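Local coordinates for protein yojF (Bacillus subtilis, PDB 1NJH) that is of unknown function and belongs to the DUF1806 family, folding mostly into a curled antiparallel beta sheet with one short helix packed against it, at residues A14-Y19 with L110-K115. Numbering follows the deposited sequence. Where two conformers were deposited one is given.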
ATOM      1  N   ALA A  14     -21.404  -1.847  -5.642  1.00 29.28           N
ATOM      2  CA  ALA A  14     -21.742  -2.630  -6.824  1.00 29.91           C
ATOM      3  C   ALA A  14     -20.522  -2.783  -7.728  1.00 29.19           C
ATOM      4  O   ALA A  14     -20.311  -3.829  -8.335  1.00 28.86           O
ATOM      5  CB  ALA A  14     -22.881  -1.959  -7.588  1.00 32.54           C
ATOM      6  N   SER A  15     -19.716  -1.732  -7.818  1.00 27.37           N
ATOM      7  CA  SER A  15     -18.521  -1.766  -8.656  1.00 25.92           C
ATOM      8  C   SER A  15     -17.457  -2.708  -8.079  1.00 24.56           C
ATOM      9  O   SER A  15     -16.781  -3.432  -8.817  1.00 22.00           O
ATOM     10  CB  SER A  15     -17.946  -0.352  -8.795  1.00 30.84           C
ATOM     11  OG  SER A  15     -16.824  -0.341  -9.662  1.00 37.79           O
ATOM     12  N   LEU A  16     -17.308  -2.702  -6.758  1.00 23.24           N
ATOM     13  CA  LEU A  16     -16.328  -3.574  -6.120  1.00 23.34           C
ATOM     14  C   LEU A  16     -16.675  -5.039  -6.355  1.00 24.41           C
ATOM     15  O   LEU A  16     -15.810  -5.841  -6.693  1.00 23.20           O
ATOM     16  CB  LEU A  16     -16.244  -3.299  -4.612  1.00 20.85           C
ATOM     17  CG  LEU A  16     -15.683  -1.950  -4.139  1.00 18.78           C
ATOM     18  CD1 LEU A  16     -15.952  -1.782  -2.634  1.00 20.06           C
ATOM     19  CD2 LEU A  16     -14.176  -1.862  -4.395  1.00 16.22           C
ATOM     20  N   GLU A  17     -17.946  -5.395  -6.186  1.00 26.64           N
ATOM     21  CA  GLU A  17     -18.364  -6.779  -6.377  1.00 27.81           C
ATOM     22  C   GLU A  17     -18.146  -7.216  -7.822  1.00 28.96           C
ATOM     23  O   GLU A  17     -17.975  -8.399  -8.110  1.00 30.11           O
ATOM     24  CB  GLU A  17     -19.833  -6.922  -5.963  1.00 26.54           C
ATOM     25  CG  GLU A  17     -20.053  -6.358  -4.576  1.00 29.04           C
ATOM     26  CD  GLU A  17     -21.485  -6.409  -4.097  1.00 33.37           C
ATOM     27  OE1 GLU A  17     -22.408  -6.289  -4.933  1.00 36.45           O
ATOM     28  OE2 GLU A  17     -21.682  -6.536  -2.869  1.00 32.97           O
ATOM     29  N   ARG A  18     -18.136  -6.241  -8.721  0.50 29.66           N
ATOM     30  CA  ARG A  18     -17.930  -6.492 -10.139  0.50 32.40           C
ATOM     31  C   ARG A  18     -16.560  -7.120 -10.399  0.50 30.46           C
ATOM     32  O   ARG A  18     -16.434  -8.050 -11.196  0.53 32.14           O
ATOM     33  CB  ARG A  18     -18.041  -5.171 -10.902  0.50 36.84           C
ATOM     34  CG  ARG A  18     -17.930  -5.274 -12.412  0.50 42.03           C
ATOM     35  CD  ARG A  18     -17.703  -3.892 -13.009  0.41 46.80           C
ATOM     36  NE  ARG A  18     -18.635  -2.906 -12.463  0.47 49.87           N
ATOM     37  CZ  ARG A  18     -18.514  -1.592 -12.619  0.58 51.30           C
ATOM     38  NH1 ARG A  18     -17.497  -1.094 -13.309  0.55 52.51           N
ATOM     39  NH2 ARG A  18     -19.408  -0.774 -12.080  0.56 51.79           N
ATOM     40  N   TYR A  19     -15.540  -6.616  -9.707  1.00 27.53           N
ATOM     41  CA  TYR A  19     -14.167  -7.094  -9.881  1.00 25.62           C
ATOM     42  C   TYR A  19     -13.776  -8.243  -8.959  1.00 25.57           C
ATOM     43  O   TYR A  19     -12.637  -8.701  -9.001  1.00 26.36           O
ATOM     44  CB  TYR A  19     -13.160  -5.959  -9.647  1.00 24.95           C
ATOM     45  CG  TYR A  19     -13.343  -4.748 -10.520  1.00 30.87           C
ATOM     46  CD1 TYR A  19     -12.884  -4.727 -11.835  1.00 35.37           C
ATOM     47  CD2 TYR A  19     -13.988  -3.615 -10.029  1.00 32.26           C
ATOM     48  CE1 TYR A  19     -13.065  -3.595 -12.641  1.00 36.04           C
ATOM     49  CE2 TYR A  19     -14.176  -2.491 -10.819  1.00 37.44           C
ATOM     50  CZ  TYR A  19     -13.715  -2.487 -12.122  1.00 36.79           C
ATOM     51  OH  TYR A  19     -13.936  -1.373 -12.900  1.00 41.39           O
ATOM     52  N   LEU A 110      -7.075   4.733  -4.285  1.00 16.83           N
ATOM     53  CA  LEU A 110      -7.218   3.280  -4.439  1.00 13.94           C
ATOM     54  C   LEU A 110      -7.897   3.117  -5.786  1.00 14.86           C
ATOM     55  O   LEU A 110      -8.985   3.666  -6.014  1.00 17.47           O
ATOM     56  CB  LEU A 110      -8.077   2.646  -3.330  1.00 14.28           C
ATOM     57  CG  LEU A 110      -8.336   1.136  -3.530  1.00 16.83           C
ATOM     58  CD1 LEU A 110      -7.031   0.335  -3.508  1.00 16.48           C
ATOM     59  CD2 LEU A 110      -9.301   0.625  -2.432  1.00 15.57           C
ATOM     60  N   GLN A 111      -7.239   2.400  -6.693  1.00 16.48           N
ATOM     61  CA  GLN A 111      -7.759   2.179  -8.038  1.00 16.08           C
ATOM     62  C   GLN A 111      -7.690   0.683  -8.382  1.00 16.35           C
ATOM     63  O   GLN A 111      -6.718   0.007  -8.043  1.00 12.80           O
ATOM     64  CB  GLN A 111      -6.931   2.981  -9.047  1.00 16.50           C
ATOM     65  CG  GLN A 111      -6.672   4.445  -8.664  1.00 18.67           C
ATOM     66  CD  GLN A 111      -5.989   5.203  -9.796  1.00 22.73           C
ATOM     67  OE1 GLN A 111      -5.242   4.617 -10.573  1.00 23.85           O
ATOM     68  NE2 GLN A 111      -6.238   6.500  -9.887  1.00 24.72           N
ATOM     69  N   ILE A 112      -8.715   0.189  -9.076  1.00 13.97           N
ATOM     70  CA  ILE A 112      -8.823  -1.217  -9.453  1.00 14.93           C
ATOM     71  C   ILE A 112      -9.090  -1.314 -10.953  1.00 18.61           C
ATOM     72  O   ILE A 112      -9.969  -0.626 -11.461  1.00 18.40           O
ATOM     73  CB  ILE A 112      -9.999  -1.882  -8.677  1.00 16.04           C
ATOM     74  CG1 ILE A 112      -9.803  -1.654  -7.173  1.00 16.94           C
ATOM     75  CG2 ILE A 112     -10.092  -3.362  -9.025  1.00 18.54           C
ATOM     76  CD1 ILE A 112     -10.936  -2.125  -6.278  1.00 20.77           C
ATOM     77  N   SER A 113      -8.351  -2.189 -11.632  1.00 19.02           N
ATOM     78  CA  SER A 113      -8.484  -2.373 -13.077  1.00 21.06           C
ATOM     79  C   SER A 113      -8.225  -3.816 -13.489  1.00 21.97           C
ATOM     80  O   SER A 113      -7.476  -4.533 -12.832  1.00 18.98           O
ATOM     81  CB  SER A 113      -7.492  -1.456 -13.799  1.00 23.03           C
ATOM     82  OG  SER A 113      -7.587  -1.583 -15.216  1.00 24.57           O
ATOM     83  N   GLU A 114      -8.847  -4.242 -14.585  1.00 22.39           N
ATOM     84  CA  GLU A 114      -8.647  -5.587 -15.087  1.00 25.48           C
ATOM     85  C   GLU A 114      -7.311  -5.648 -15.834  1.00 24.41           C
ATOM     86  O   GLU A 114      -6.765  -6.722 -16.071  1.00 25.85           O
ATOM     87  CB  GLU A 114      -9.793  -5.973 -16.021  1.00 31.25           C
ATOM     88  CG  GLU A 114     -11.165  -5.796 -15.397  1.00 41.20           C
ATOM     89  CD  GLU A 114     -12.295  -6.086 -16.365  1.00 45.15           C
ATOM     90  OE1 GLU A 114     -12.442  -7.257 -16.771  1.00 49.66           O
ATOM     91  OE2 GLU A 114     -13.032  -5.140 -16.721  1.00 49.42           O
ATOM     92  N   LYS A 115      -6.780  -4.484 -16.193  1.00 24.51           N
ATOM     93  CA  LYS A 115      -5.510  -4.421 -16.904  1.00 24.68           C
ATOM     94  C   LYS A 115      -4.517  -3.545 -16.150  1.00 21.94           C
ATOM     95  O   LYS A 115      -4.913  -2.708 -15.352  1.00 20.68           O
ATOM     96  CB  LYS A 115      -5.717  -3.836 -18.301  1.00 27.90           C
ATOM     97  CG  LYS A 115      -6.557  -4.692 -19.221  1.00 32.69           C
ATOM     98  CD  LYS A 115      -6.759  -3.976 -20.541  1.00 39.67           C
ATOM     99  CE  LYS A 115      -7.682  -4.746 -21.462  1.00 44.06           C
ATOM    100  NZ  LYS A 115      -7.935  -3.961 -22.703  1.00 50.40           N
TER
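Tyr19 and Glu114, which touch across the contact, both send their polar ends to Asn93: the phenol OH hydrogen-bonds to the backbone carbonyl O of Asn93, and Glu114 OE2 to Asn93 ND2. No hydrogen bond links the two segments directly, so carbon contacts join them. Tyr19 meets its partners across the contact on one face and at an edge, while Arg18 CD lies over the opposite face, offset toward the rim. The first face takes the CG2 methyl of Ile112 in a CH-pi contact, 4.1 Å from the ring centroid and 23° off the normal. The methyl is displaced toward the root of the ring, 3.8 Å from Tyr19 CG. With chi1 at -54°, Ile112 puts CG2 anti to its own backbone N, and the other branch runs on so that CD1 meets Leu16 CD2 at 3.8 Å. At the ring edge, near its plane, Glu114 CG comes within 4.0 Å of Tyr19 CE1, and the carboxylate plane is turned 69° from the ring. Replacing Tyr19 by an alanine is likely to take the aromatic face from the Ile112 methyl and leave the backbone carbonyl of Asn93 without its phenol mate. Val24, Tyr57, Leu72 and Leu95 pack around this apolar group, Leu72 against both Leu16 and Ile112. The arrangement is that of helix 9-18 packed against a curled antiparallel sheet, Leu16 and Tyr19 meeting Ile112 of strand 106-113 in the hydrophobic core.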